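Local atomic coordinates of coiled-coil and C2 domain-containing protein 1-like (Drosophila melanogaster, PDB entry 6EI6), a protein that binds phosphatidylinositol monophosphates and regulates the ESCRT pathway in endosomal protein sorting, probably by preventing inappropriate polymerisation of the ESCRT-III subunit Shrub. Residues 56-60 against 69-73; 82-86 against 266-270; 103-109 against 258-262; 118-124 against 171-177; 139-143 against 166-170. All coordinates share one frame; numbering follows the deposited sequence.

Interaction 1 (56-60 against 69-73); sequences TRDHH and MNRFE. With SO4 (sulfate ion), chain E.
Arg57 and Glu73 meet through a salt bridge in which Arg57 NH1 lies 2.6 Å from Glu73 OE1. The acceptor sits in the guanidinium plane, and the N-H...O geometry supports a hydrogen bond as well as charge pairing. The same guanidinium donates from NE to Asp58 OD1, and two more N-H groups reach a sulfate ion, NH2 to O3 at 2.8 Å and NH1 to O1 at 3.2 Å, so that NH1 serves both Glu73 and the sulfate. Acceptors ranged round its rim are likely to fix the rotation of the group. With CG anti to the backbone N, the arginine stem runs beside the other helix, and its CG rests 3.9 Å from Met69 CG before the chain bends toward Glu73.

Apolar contacts carry the inner side. The methyl of Thr56 stands over the middle of the Phe72 ring, CG2 being 3.3 Å from the ring centroid and only 4° off its normal, a clear CH-pi contact. His60 CD2 comes within 3.6 Å of Phe72 CD2, the two planes inclined at 28° but slid apart with little overlap. Farther out, Phe106 meets Phe72 edge-to-face. The local axes run at 168° and approach to 8.0 Å, the geometry of an antiparallel helical hairpin formed by helices 34-62 and 66-91.

Interaction 2 (82-86 against 266-270); sequences DLDLV and LVLDA
Asp82 and Leu268 join helix 66-91 to strand 265-268, one of the two strands of a small antiparallel sheet laid against the helical hairpin. The local helix and strand axes cross at 64° and come no nearer than 9.1 Å, so side chains bridge the gap. The tight part is centred on Leu268, whose CG lies 3.4 Å from Asp82 CG as the two side chains approach from opposite directions. Leu268 N donates to Asp82 OD2 almost straight, with an N-H...O angle of 171°, although it meets the oxygen from well above the carboxylate plane. The branches of the leucine then divide the helix surface: CD1 slides past Leu85, 3.5 Å from Leu85 CB, while CD2 turns to Val86 and lies 3.9 Å from Val86 CG2. Placing CG anti to the carbonyl carbon (chi1 -53°) lets both methyls of Leu268 reach the helix. Phe99 and Pro97 add to the packing round this leucine. With alanine instead of Asp82, the amide of Leu268 would probably lose its acceptor and the bridging water one of its two mates.

The looser side is hydrated. Leu85, at the margin, is exposed to solvent. A water also links the two elements, donating to Asp82 OD2 at 3.0 Å and to Leu266 O at 2.8 Å.

Interaction 3 (103-109 against 258-262); sequences KRSFNIV and MEHIT
Arg104 and Thr262 bring the two backbones within 5.4 Å, CA to CA, and Arg104 N donates to Thr262 O at 3.1 Å, in the carbonyl plane and with an N-H...O angle of 158°. Thr262 also turns its hydroxyl back to the extended segment, donating from OG1 to Arg104 O. The modelled separation is very short, so its exact length is doubtful. The torsion that sets OG1 anti to the backbone N (chi1 -155°) points the hydroxyl at this carbonyl; the threonine thus holds Arg104 through its backbone carbonyl and apparently also through its side chain. Phe106 CD1 comes obliquely to within 3.3 Å of Thr262 OG1.

At the other end the contact is apolar and less intimate. Ile108 CD1 lies 4.1 Å from Met258 CB, their side chains crossing at a slant. Beyond it, a water ties the carboxylate of Glu259 to the chain: it donates to Glu259 OE2 at 2.7 Å and accepts from Val109 N at 3.3 Å.

Segment 103-109 is the first part of the connection between strand 99-102 and strand 119-128, and it runs past helix 255-263. Phe106 turns toward helix 34-62, touching Met52 and Thr56, and also meets Trp265 at the start of strand 265-268. Ile108 packs on Met52 as well, so this part of the connection lies between the C-terminal helix and the helical hairpin.

Interaction 4 (118-124 against 171-177); sequences SELEIVV and ERFKVDI
Glu121 and Arg172 cross the sheet diagonally between antiparallel strands 119-128 and 171-176, whose segment axes are 4.6 Å apart and at 157°. Regular backbone bonds set the register: Leu120 pairs with Val175 and Ile122 with Phe173 as hydrogen-bonded pairs, each giving and receiving, with Ile122 N to Phe173 O at 2.8 Å.

The side chain of Glu121 starts with CG anti to the backbone N and stays extended. Its CB and CG pass over the carbonyl oxygen of Phe173, CG at 3.8 Å from Phe173 O. CD faces Arg172, 3.6 Å from its NH1. At the tip the oxygens part: OE1 touches the stem of Lys174, 3.6 Å from Lys174 CE, and OE2 makes a salt bridge to Arg172 NH1 at 2.8 Å. As a hydrogen bond this pair is weak, its N-H...O angle being 127°, with carboxylate and guanidinium planes 70° apart. OE2 has a second charged partner in Arg248 on the neighbouring strand 241-249. Val123 CG2 covers one face of the Arg172 guanidinium, 3.8 Å from NH1.

The other face is mainly apolar, as befits a C2 sandwich: Leu120, Ile122 and Val124 pack inward, the last two against strand 192-199, while Glu171 at the end turns its carboxylate away to Asn159. The chemistry is two-sided: mostly apolar side chains inward, and on the Glu121 face a buried carboxylate whose charge is probably balanced by two arginines.

Interaction 5 (139-143 against 166-170); sequences DTYVR and SPDYD. With SO4 (sulfate ion), chain D.
Val142 and Tyr169 make the apolar part of the contact. The methyl CG2 of Val142 stands over one face of the phenol ring, 3.8 Å from its centroid and 26° off the normal, a CH-pi contact shifted toward the hydroxyl end, with Val142 CG2 to Tyr169 CZ at 3.5 Å. Pro167 covers the opposite face through its CB, so the ring is clamped between a strand residue and a residue of its own loop. Pro167 CG also reaches Thr140 OG1 at 3.6 Å.

The polar part is slight. Thr140 OG1 donates a weak hydrogen bond to Tyr169 OH at 3.0 Å, the two side chains crossing at about a right angle. With OG1 between the backbone N and the carbonyl carbon (chi1 38°), the threonine oxygen is directed at the loop. A stronger partner of the phenol is Tyr130 OH. Replacing Tyr169 with an alanine would probably open a gap between Val142 and Pro167 and leave the hydroxyls of Thr140 and Tyr130 without this partner.

The loop 166-170 leads into strand 171-176 of one C2 sheet, whereas strand 140-145 belongs to the other, between strands 155-157 and 192-199. Val124 of strand 119-128 touches both Val142 and Tyr169 where the two sheets face each other.

Interactions 1, 2 and 3 belong to the helical part, interactions 4 and 5 to the C2 sandwich. Helix 66-91 serves both interaction 1 and interaction 2, whose centres are 21 Å apart, the first a surface contact with ion pairs, the second partly buried round a leucine. Interaction 3 touches both, through Phe106 and Ser105 toward interaction 1 and through Arg104 toward Val267 of interaction 2. Interaction 4 is backbone-dominated within one sheet and partly buried, whereas interaction 5 is buried and rests on a tyrosine ring joining a loop to the other sheet. Their centres lie 17 Å apart, and Val124 links them.

Interaction 1 (56-60 against 69-73)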
# COMPACT_ATOMS: atom_id res chain seq x y z
N THR A 56 2.34 2.58 10.26
CA THR A 56 2.39 4.01 10.55
C THR A 56 3.84 4.49 10.63
O THR A 56 4.19 5.54 10.07
CB THR A 56 1.63 4.32 11.84
OG1 THR A 56 0.24 4.10 11.63
CG2 THR A 56 1.81 5.79 12.26
N ARG A 57 4.70 3.73 11.31
CA ARG A 57 6.13 4.03 11.31
C ARG A 57 6.64 4.20 9.89
O ARG A 57 7.37 5.15 9.58
CB ARG A 57 6.90 2.92 12.02
CG ARG A 57 8.39 3.06 11.93
CD ARG A 57 9.06 1.75 12.31
NE ARG A 57 8.83 0.75 11.27
CZ ARG A 57 8.99 -0.56 11.42
NH1 ARG A 57 9.39 -1.07 12.58
NH2 ARG A 57 8.73 -1.37 10.40
N ASP A 58 6.23 3.29 8.99
CA ASP A 58 6.75 3.31 7.63
C ASP A 58 6.20 4.51 6.87
O ASP A 58 6.93 5.12 6.07
CB ASP A 58 6.41 2.00 6.93
CG ASP A 58 7.28 0.86 7.41
OD1 ASP A 58 8.28 1.14 8.11
OD2 ASP A 58 6.95 -0.31 7.11
N HIS A 59 4.95 4.87 7.11
CA HIS A 59 4.43 6.09 6.50
C HIS A 59 5.24 7.31 6.93
O HIS A 59 5.58 8.16 6.10
CB HIS A 59 2.97 6.30 6.85
CG HIS A 59 2.44 7.62 6.42
ND1 HIS A 59 2.00 7.86 5.13
CD2 HIS A 59 2.33 8.80 7.08
CE1 HIS A 59 1.60 9.11 5.03
NE2 HIS A 59 1.80 9.71 6.20
N HIS A 60 5.57 7.41 8.23
CA HIS A 60 6.33 8.57 8.70
C HIS A 60 7.75 8.55 8.15
O HIS A 60 8.31 9.62 7.87
CB HIS A 60 6.34 8.61 10.23
CG HIS A 60 5.01 9.01 10.80
ND1 HIS A 60 4.34 10.14 10.40
CD2 HIS A 60 4.22 8.40 11.71
CE1 HIS A 60 3.19 10.22 11.05
NE2 HIS A 60 3.09 9.17 11.84
N MET A 69 8.40 8.72 13.23
CA MET A 69 8.94 7.41 12.90
C MET A 69 9.44 6.69 14.15
O MET A 69 9.01 5.56 14.45
CB MET A 69 10.04 7.56 11.86
CG MET A 69 10.53 6.27 11.30
SD MET A 69 12.17 6.47 10.59
CE MET A 69 12.63 4.74 10.46
N ASN A 70 10.34 7.34 14.90
CA ASN A 70 10.78 6.80 16.18
C ASN A 70 9.61 6.58 17.12
O ASN A 70 9.61 5.64 17.92
CB ASN A 70 11.78 7.73 16.83
CG ASN A 70 12.93 8.07 15.93
OD1 ASN A 70 13.19 9.24 15.67
ND2 ASN A 70 13.62 7.04 15.43
N ARG A 71 8.61 7.48 17.08
CA ARG A 71 7.46 7.35 17.96
C ARG A 71 6.78 6.00 17.77
O ARG A 71 6.58 5.24 18.73
CB ARG A 71 6.48 8.49 17.71
CG ARG A 71 5.52 8.66 18.84
CD ARG A 71 4.49 9.77 18.60
NE ARG A 71 3.21 9.30 19.11
CZ ARG A 71 2.03 9.64 18.60
NH1 ARG A 71 1.97 10.48 17.57
NH2 ARG A 71 0.91 9.14 19.12
N PHE A 72 6.44 5.67 16.52
CA PHE A 72 5.68 4.46 16.27
C PHE A 72 6.55 3.22 16.27
O PHE A 72 6.05 2.12 16.54
CB PHE A 72 4.88 4.61 14.98
CG PHE A 72 3.68 5.48 15.15
CD1 PHE A 72 2.48 4.95 15.61
CD2 PHE A 72 3.78 6.86 14.98
CE1 PHE A 72 1.39 5.76 15.82
CE2 PHE A 72 2.70 7.69 15.20
CZ PHE A 72 1.50 7.14 15.61
N GLU A 73 7.86 3.38 16.08
CA GLU A 73 8.75 2.25 16.32
C GLU A 73 8.77 1.91 17.81
O GLU A 73 8.71 0.72 18.18
CB GLU A 73 10.16 2.57 15.80
CG GLU A 73 11.27 1.62 16.26
CD GLU A 73 11.18 0.20 15.65
OE1 GLU A 73 10.24 -0.10 14.87
OE2 GLU A 73 12.08 -0.62 15.96
S SO4 E . 10.53 -4.74 11.37
O1 SO4 E . 10.49 -4.05 12.67
O2 SO4 E . 10.09 -6.13 11.55
O3 SO4 E . 9.67 -4.05 10.38
O4 SO4 E . 11.91 -4.75 10.89

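Interaction 2 (82-86 against 266-270)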
# COMPACT_ATOMS: atom_id res chain seq x y z
N ASP A 82 4.67 -7.26 24.70
CA ASP A 82 3.45 -7.86 25.21
C ASP A 82 3.12 -9.13 24.44
O ASP A 82 2.73 -10.14 25.03
CB ASP A 82 2.29 -6.86 25.17
CG ASP A 82 2.29 -5.92 26.38
OD1 ASP A 82 3.14 -6.14 27.30
OD2 ASP A 82 1.45 -4.97 26.43
N LEU A 83 3.32 -9.08 23.12
CA LEU A 83 3.21 -10.27 22.28
C LEU A 83 4.12 -11.39 22.77
O LEU A 83 3.70 -12.54 22.87
CB LEU A 83 3.54 -9.89 20.84
CG LEU A 83 3.04 -10.74 19.69
CD1 LEU A 83 1.69 -11.39 19.96
CD2 LEU A 83 2.97 -9.83 18.49
N ASP A 84 5.38 -11.05 23.10
CA ASP A 84 6.32 -12.06 23.59
C ASP A 84 5.88 -12.60 24.94
O ASP A 84 5.98 -13.81 25.19
CB ASP A 84 7.74 -11.47 23.72
CG ASP A 84 8.33 -11.01 22.40
OD1 ASP A 84 7.92 -11.54 21.32
OD2 ASP A 84 9.20 -10.10 22.45
N LEU A 85 5.41 -11.72 25.82
CA LEU A 85 4.91 -12.13 27.13
C LEU A 85 3.75 -13.12 27.00
O LEU A 85 3.64 -14.07 27.79
CB LEU A 85 4.45 -10.91 27.92
CG LEU A 85 5.51 -10.13 28.67
CD1 LEU A 85 4.88 -8.88 29.28
CD2 LEU A 85 6.10 -11.02 29.76
N VAL A 86 2.84 -12.89 26.05
CA VAL A 86 1.70 -13.79 25.89
C VAL A 86 2.15 -15.12 25.31
O VAL A 86 1.73 -16.19 25.77
CB VAL A 86 0.59 -13.15 25.02
CG1 VAL A 86 -0.50 -14.17 24.75
CG2 VAL A 86 0.01 -11.90 25.67
N LEU A 266 -5.16 -3.08 23.38
CA LEU A 266 -4.90 -4.08 24.41
C LEU A 266 -3.47 -3.92 24.92
O LEU A 266 -2.54 -3.81 24.13
CB LEU A 266 -5.13 -5.48 23.86
CG LEU A 266 -5.29 -6.61 24.85
CD1 LEU A 266 -6.23 -7.64 24.30
CD2 LEU A 266 -3.94 -7.25 25.20
N VAL A 267 -3.32 -3.89 26.25
CA VAL A 267 -2.04 -3.70 26.94
C VAL A 267 -2.00 -4.66 28.12
O VAL A 267 -2.97 -4.75 28.87
CB VAL A 267 -1.90 -2.24 27.44
CG1 VAL A 267 -0.74 -2.09 28.44
CG2 VAL A 267 -1.77 -1.24 26.31
N LEU A 268 -0.90 -5.39 28.29
CA LEU A 268 -0.83 -6.25 29.47
C LEU A 268 -0.65 -5.43 30.74
O LEU A 268 -0.03 -4.35 30.73
CB LEU A 268 0.30 -7.26 29.35
CG LEU A 268 0.29 -8.07 28.06
CD1 LEU A 268 1.48 -9.01 28.01
CD2 LEU A 268 -1.01 -8.83 27.85
N ASP A 269 -1.22 -5.90 31.85
CA ASP A 269 -0.70 -5.49 33.15
C ASP A 269 0.68 -6.13 33.32
O ASP A 269 0.92 -7.23 32.80
CB ASP A 269 -1.64 -5.92 34.28
CG ASP A 269 -3.11 -5.57 34.02
OD1 ASP A 269 -3.44 -4.88 33.03
OD2 ASP A 269 -3.96 -5.98 34.85
N ALA A 270 1.59 -5.49 34.04
CA ALA A 270 1.40 -4.35 34.93
C ALA A 270 1.32 -3.07 34.14
O ALA A 270 0.27 -2.42 34.12
CB ALA A 270 2.55 -4.29 35.98
O HOH W 1 0.28 -3.45 24.15

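Interaction 3 (103-109 against 258-262)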
# COMPACT_ATOMS: atom_id res chain seq x y z
N LYS A 103 -6.05 3.69 25.07
CA LYS A 103 -6.18 4.32 23.76
C LYS A 103 -4.82 4.75 23.25
O LYS A 103 -3.90 5.00 24.03
CB LYS A 103 -7.09 5.54 23.79
CG LYS A 103 -8.53 5.22 24.11
CD LYS A 103 -9.29 6.49 24.48
CE LYS A 103 -10.80 6.28 24.35
NZ LYS A 103 -11.18 5.89 22.95
N ARG A 104 -4.72 4.84 21.93
CA ARG A 104 -3.51 5.32 21.29
C ARG A 104 -3.92 6.25 20.17
O ARG A 104 -4.82 5.92 19.40
CB ARG A 104 -2.67 4.17 20.73
CG ARG A 104 -2.02 3.34 21.79
CD ARG A 104 -1.04 4.18 22.58
NE ARG A 104 -0.40 3.34 23.59
CZ ARG A 104 -0.93 3.09 24.78
NH1 ARG A 104 -2.08 3.63 25.13
NH2 ARG A 104 -0.28 2.30 25.63
N SER A 105 -3.26 7.41 20.08
CA SER A 105 -3.55 8.37 19.02
C SER A 105 -2.70 7.99 17.81
O SER A 105 -1.50 8.23 17.79
CB SER A 105 -3.27 9.79 19.48
OG SER A 105 -3.66 9.97 20.84
N PHE A 106 -3.31 7.32 16.85
CA PHE A 106 -2.79 7.35 15.49
C PHE A 106 -3.57 8.45 14.80
O PHE A 106 -4.71 8.75 15.18
CB PHE A 106 -2.99 6.03 14.75
CG PHE A 106 -2.18 4.88 15.32
CD1 PHE A 106 -2.27 4.54 16.66
CD2 PHE A 106 -1.34 4.14 14.50
CE1 PHE A 106 -1.53 3.48 17.18
CE2 PHE A 106 -0.59 3.07 15.02
CZ PHE A 106 -0.69 2.75 16.36
N ASN A 107 -2.96 9.08 13.82
CA ASN A 107 -3.75 10.14 13.22
C ASN A 107 -4.18 9.70 11.83
O ASN A 107 -3.86 10.36 10.84
CB ASN A 107 -2.98 11.45 13.18
CG ASN A 107 -3.87 12.64 12.95
OD1 ASN A 107 -5.10 12.54 13.01
ND2 ASN A 107 -3.27 13.77 12.65
N ILE A 108 -4.91 8.58 11.76
CA ILE A 108 -5.06 7.85 10.50
C ILE A 108 -5.76 8.71 9.46
O ILE A 108 -5.43 8.67 8.27
CB ILE A 108 -5.80 6.51 10.73
CG1 ILE A 108 -4.98 5.62 11.65
CG2 ILE A 108 -6.07 5.80 9.39
CD1 ILE A 108 -5.84 4.77 12.55
N VAL A 109 -6.73 9.53 9.90
CA VAL A 109 -7.51 10.34 8.97
C VAL A 109 -6.69 11.45 8.30
O VAL A 109 -7.16 12.04 7.32
CB VAL A 109 -8.76 10.82 9.76
CG1 VAL A 109 -9.32 12.14 9.27
CG2 VAL A 109 -9.85 9.75 9.71
N MET A 258 -9.95 0.66 11.55
CA MET A 258 -8.63 0.84 12.16
C MET A 258 -8.73 1.75 13.37
O MET A 258 -8.06 1.52 14.39
CB MET A 258 -7.65 1.41 11.13
CG MET A 258 -7.17 0.37 10.08
SD MET A 258 -6.25 1.07 8.69
CE MET A 258 -4.79 1.70 9.54
N GLU A 259 -9.56 2.78 13.29
CA GLU A 259 -9.75 3.68 14.43
C GLU A 259 -10.36 2.94 15.61
O GLU A 259 -10.01 3.20 16.76
CB GLU A 259 -10.61 4.86 14.03
CG GLU A 259 -9.83 5.94 13.30
CD GLU A 259 -10.74 6.94 12.59
OE1 GLU A 259 -11.95 6.63 12.38
OE2 GLU A 259 -10.25 8.04 12.23
N HIS A 260 -11.28 2.01 15.35
CA HIS A 260 -11.85 1.27 16.47
C HIS A 260 -10.76 0.52 17.23
O HIS A 260 -10.74 0.55 18.46
CB HIS A 260 -12.95 0.32 15.97
CG HIS A 260 -14.10 1.04 15.33
ND1 HIS A 260 -14.39 2.37 15.59
CD2 HIS A 260 -15.04 0.62 14.44
CE1 HIS A 260 -15.44 2.74 14.87
NE2 HIS A 260 -15.86 1.70 14.17
N ILE A 261 -9.81 -0.09 16.51
CA ILE A 261 -8.70 -0.77 17.17
C ILE A 261 -7.90 0.20 18.04
O ILE A 261 -7.48 -0.13 19.15
CB ILE A 261 -7.80 -1.45 16.13
CG1 ILE A 261 -8.61 -2.52 15.39
CG2 ILE A 261 -6.49 -1.99 16.78
CD1 ILE A 261 -7.76 -3.44 14.62
N THR A 262 -7.67 1.40 17.53
CA THR A 262 -6.86 2.31 18.32
C THR A 262 -7.58 2.80 19.58
O THR A 262 -6.93 3.27 20.52
CB THR A 262 -6.40 3.46 17.41
OG1 THR A 262 -5.21 4.00 17.96
CG2 THR A 262 -7.44 4.55 17.30
O HOH W 2 -7.84 9.13 12.97

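Interaction 4 (118-124 against 171-177)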
# COMPACT_ATOMS: atom_id res chain seq x y z
N SER A 118 -11.87 12.17 -1.24
CA SER A 118 -12.40 11.50 -2.41
C SER A 118 -11.35 11.23 -3.48
O SER A 118 -11.70 10.75 -4.56
CB SER A 118 -13.53 12.34 -3.02
OG SER A 118 -13.01 13.54 -3.58
N GLU A 119 -10.08 11.50 -3.19
CA GLU A 119 -9.04 11.54 -4.22
C GLU A 119 -8.06 10.39 -4.07
O GLU A 119 -7.49 10.17 -3.00
CB GLU A 119 -8.28 12.86 -4.16
CG GLU A 119 -8.98 13.94 -4.93
CD GLU A 119 -8.15 15.19 -5.06
OE1 GLU A 119 -7.17 15.38 -4.28
OE2 GLU A 119 -8.50 16.00 -5.96
N LEU A 120 -7.84 9.68 -5.18
CA LEU A 120 -6.72 8.77 -5.33
C LEU A 120 -5.74 9.39 -6.30
O LEU A 120 -6.13 9.86 -7.37
CB LEU A 120 -7.19 7.40 -5.83
CG LEU A 120 -6.07 6.39 -5.97
CD1 LEU A 120 -6.48 5.02 -5.45
CD2 LEU A 120 -5.66 6.32 -7.42
N GLU A 121 -4.46 9.38 -5.93
CA GLU A 121 -3.40 9.91 -6.76
C GLU A 121 -2.51 8.78 -7.27
O GLU A 121 -2.15 7.88 -6.50
CB GLU A 121 -2.55 10.93 -6.00
CG GLU A 121 -1.48 11.58 -6.84
CD GLU A 121 -0.70 12.61 -6.09
OE1 GLU A 121 -1.04 13.82 -6.21
OE2 GLU A 121 0.25 12.22 -5.36
N ILE A 122 -2.14 8.83 -8.55
CA ILE A 122 -1.20 7.89 -9.17
C ILE A 122 0.03 8.67 -9.62
O ILE A 122 -0.10 9.73 -10.26
CB ILE A 122 -1.83 7.14 -10.34
CG1 ILE A 122 -2.97 6.27 -9.84
CG2 ILE A 122 -0.79 6.28 -11.04
CD1 ILE A 122 -3.92 5.85 -10.92
N VAL A 123 1.21 8.17 -9.28
CA VAL A 123 2.47 8.81 -9.64
C VAL A 123 3.27 7.82 -10.47
O VAL A 123 3.62 6.74 -9.98
CB VAL A 123 3.27 9.24 -8.41
CG1 VAL A 123 4.52 9.97 -8.84
CG2 VAL A 123 2.42 10.11 -7.48
N VAL A 124 3.55 8.18 -11.72
CA VAL A 124 4.48 7.43 -12.56
C VAL A 124 5.84 8.07 -12.35
O VAL A 124 6.07 9.21 -12.75
CB VAL A 124 4.05 7.43 -14.03
CG1 VAL A 124 4.90 6.46 -14.85
CG2 VAL A 124 2.58 7.05 -14.17
N GLU A 171 5.06 12.45 -13.18
CA GLU A 171 3.73 12.97 -13.42
C GLU A 171 2.74 12.31 -12.47
O GLU A 171 2.78 11.09 -12.27
CB GLU A 171 3.29 12.74 -14.87
CG GLU A 171 3.72 13.86 -15.80
CD GLU A 171 3.55 13.48 -17.25
OE1 GLU A 171 2.38 13.50 -17.73
OE2 GLU A 171 4.58 13.15 -17.90
N ARG A 172 1.86 13.15 -11.93
CA ARG A 172 0.83 12.76 -10.98
C ARG A 172 -0.53 12.91 -11.64
O ARG A 172 -0.79 13.91 -12.31
CB ARG A 172 0.91 13.62 -9.72
CG ARG A 172 2.31 14.04 -9.32
CD ARG A 172 2.35 14.67 -7.91
NE ARG A 172 3.65 14.43 -7.25
CZ ARG A 172 3.83 13.77 -6.09
NH1 ARG A 172 2.80 13.30 -5.39
NH2 ARG A 172 5.06 13.61 -5.61
N PHE A 173 -1.41 11.94 -11.43
CA PHE A 173 -2.77 12.01 -11.93
C PHE A 173 -3.71 11.74 -10.77
O PHE A 173 -3.45 10.83 -9.97
CB PHE A 173 -3.03 10.99 -13.08
CG PHE A 173 -1.93 10.96 -14.13
CD1 PHE A 173 -0.72 10.30 -13.89
CD2 PHE A 173 -2.10 11.57 -15.35
CE1 PHE A 173 0.28 10.28 -14.84
CE2 PHE A 173 -1.10 11.54 -16.31
CZ PHE A 173 0.09 10.89 -16.05
N LYS A 174 -4.77 12.53 -10.65
CA LYS A 174 -5.74 12.37 -9.58
C LYS A 174 -7.08 11.91 -10.15
O LYS A 174 -7.47 12.33 -11.24
CB LYS A 174 -5.92 13.66 -8.79
CG LYS A 174 -4.71 14.08 -7.94
CD LYS A 174 -5.06 15.30 -7.06
CE LYS A 174 -3.83 16.09 -6.64
NZ LYS A 174 -4.16 17.20 -5.69
N VAL A 175 -7.77 11.05 -9.43
CA VAL A 175 -9.09 10.62 -9.86
C VAL A 175 -10.02 10.63 -8.65
O VAL A 175 -9.58 10.64 -7.50
CB VAL A 175 -9.05 9.23 -10.55
CG1 VAL A 175 -8.99 8.11 -9.52
CG2 VAL A 175 -10.23 9.05 -11.46
N ASP A 176 -11.33 10.67 -8.93
CA ASP A 176 -12.36 10.67 -7.89
C ASP A 176 -12.82 9.25 -7.60
O ASP A 176 -13.15 8.49 -8.51
CB ASP A 176 -13.56 11.52 -8.31
CG ASP A 176 -13.45 12.96 -7.86
OD1 ASP A 176 -12.86 13.20 -6.77
OD2 ASP A 176 -13.93 13.84 -8.61
N ILE A 177 -12.88 8.92 -6.32
CA ILE A 177 -13.45 7.66 -5.86
C ILE A 177 -14.62 7.99 -4.95
O ILE A 177 -14.74 9.11 -4.43
CB ILE A 177 -12.41 6.79 -5.13
CG1 ILE A 177 -11.92 7.52 -3.88
CG2 ILE A 177 -11.26 6.43 -6.07
CD1 ILE A 177 -10.59 7.02 -3.33

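Interaction 5 (139-143 against 166-170)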
# COMPACT_ATOMS: atom_id res chain seq x y z
N ASP A 139 12.18 6.39 -27.16
CA ASP A 139 11.28 7.40 -26.62
C ASP A 139 10.10 6.65 -26.02
O ASP A 139 9.57 5.73 -26.66
CB ASP A 139 10.79 8.39 -27.68
CG ASP A 139 11.92 9.19 -28.29
OD1 ASP A 139 12.94 9.42 -27.61
OD2 ASP A 139 11.78 9.62 -29.47
N THR A 140 9.70 7.02 -24.81
CA THR A 140 8.73 6.23 -24.08
C THR A 140 7.68 7.13 -23.45
O THR A 140 7.90 8.32 -23.20
CB THR A 140 9.39 5.38 -23.00
OG1 THR A 140 10.45 6.13 -22.40
CG2 THR A 140 9.98 4.13 -23.61
N TYR A 141 6.51 6.54 -23.23
CA TYR A 141 5.43 7.14 -22.47
C TYR A 141 4.65 6.00 -21.84
O TYR A 141 4.75 4.84 -22.27
CB TYR A 141 4.55 8.05 -23.36
CG TYR A 141 3.74 7.30 -24.38
CD1 TYR A 141 4.27 6.96 -25.62
CD2 TYR A 141 2.44 6.91 -24.09
CE1 TYR A 141 3.52 6.26 -26.55
CE2 TYR A 141 1.69 6.20 -25.02
CZ TYR A 141 2.24 5.88 -26.25
OH TYR A 141 1.49 5.17 -27.16
N VAL A 142 3.88 6.31 -20.80
CA VAL A 142 3.17 5.29 -20.01
C VAL A 142 1.69 5.63 -20.00
O VAL A 142 1.32 6.77 -19.70
CB VAL A 142 3.74 5.20 -18.58
CG1 VAL A 142 3.12 4.03 -17.83
CG2 VAL A 142 5.25 5.11 -18.59
N ARG A 143 0.85 4.66 -20.34
CA ARG A 143 -0.59 4.77 -20.19
C ARG A 143 -1.03 4.20 -18.86
O ARG A 143 -0.54 3.16 -18.42
CB ARG A 143 -1.31 4.01 -21.30
CG ARG A 143 -1.00 4.47 -22.70
CD ARG A 143 -2.02 3.87 -23.68
NE ARG A 143 -1.81 4.38 -25.04
CZ ARG A 143 -2.11 5.62 -25.43
NH1 ARG A 143 -2.63 6.51 -24.57
NH2 ARG A 143 -1.88 5.98 -26.69
N SER A 166 16.14 4.65 -19.27
CA SER A 166 15.74 4.79 -17.87
C SER A 166 15.05 6.14 -17.71
O SER A 166 15.60 7.07 -17.10
CB SER A 166 16.95 4.66 -16.94
OG SER A 166 17.46 3.33 -16.93
N PRO A 167 13.85 6.28 -18.27
CA PRO A 167 13.15 7.56 -18.23
C PRO A 167 12.82 8.02 -16.82
O PRO A 167 12.57 7.21 -15.92
CB PRO A 167 11.85 7.28 -19.00
CG PRO A 167 11.70 5.81 -19.03
CD PRO A 167 13.09 5.26 -19.01
N ASP A 168 12.74 9.33 -16.66
CA ASP A 168 12.32 9.95 -15.41
C ASP A 168 11.06 10.77 -15.66
O ASP A 168 11.10 12.00 -15.60
CB ASP A 168 13.46 10.83 -14.83
CG ASP A 168 14.44 10.03 -13.97
OD1 ASP A 168 15.67 10.18 -14.15
OD2 ASP A 168 13.99 9.25 -13.10
N TYR A 169 9.94 10.09 -15.95
CA TYR A 169 8.63 10.71 -15.80
C TYR A 169 8.42 11.15 -14.36
O TYR A 169 8.86 10.50 -13.42
CB TYR A 169 7.50 9.74 -16.16
CG TYR A 169 7.79 8.69 -17.22
CD1 TYR A 169 7.58 8.96 -18.57
CD2 TYR A 169 8.25 7.43 -16.87
CE1 TYR A 169 7.83 8.00 -19.55
CE2 TYR A 169 8.50 6.47 -17.84
CZ TYR A 169 8.29 6.76 -19.17
OH TYR A 169 8.55 5.79 -20.12
N ASP A 170 7.71 12.24 -14.15
CA ASP A 170 7.41 12.61 -12.77
C ASP A 170 6.04 13.23 -12.75
O ASP A 170 5.86 14.38 -12.36
CB ASP A 170 8.45 13.55 -12.17
CG ASP A 170 9.70 12.81 -11.74
OD1 ASP A 170 9.57 11.80 -11.02
OD2 ASP A 170 10.81 13.23 -12.13
S SO4 D . -4.72 8.84 -27.46
O1 SO4 D . -3.60 9.17 -26.58
O2 SO4 D . -5.89 8.47 -26.65
O3 SO4 D . -5.06 9.99 -28.30
O4 SO4 D . -4.35 7.71 -28.32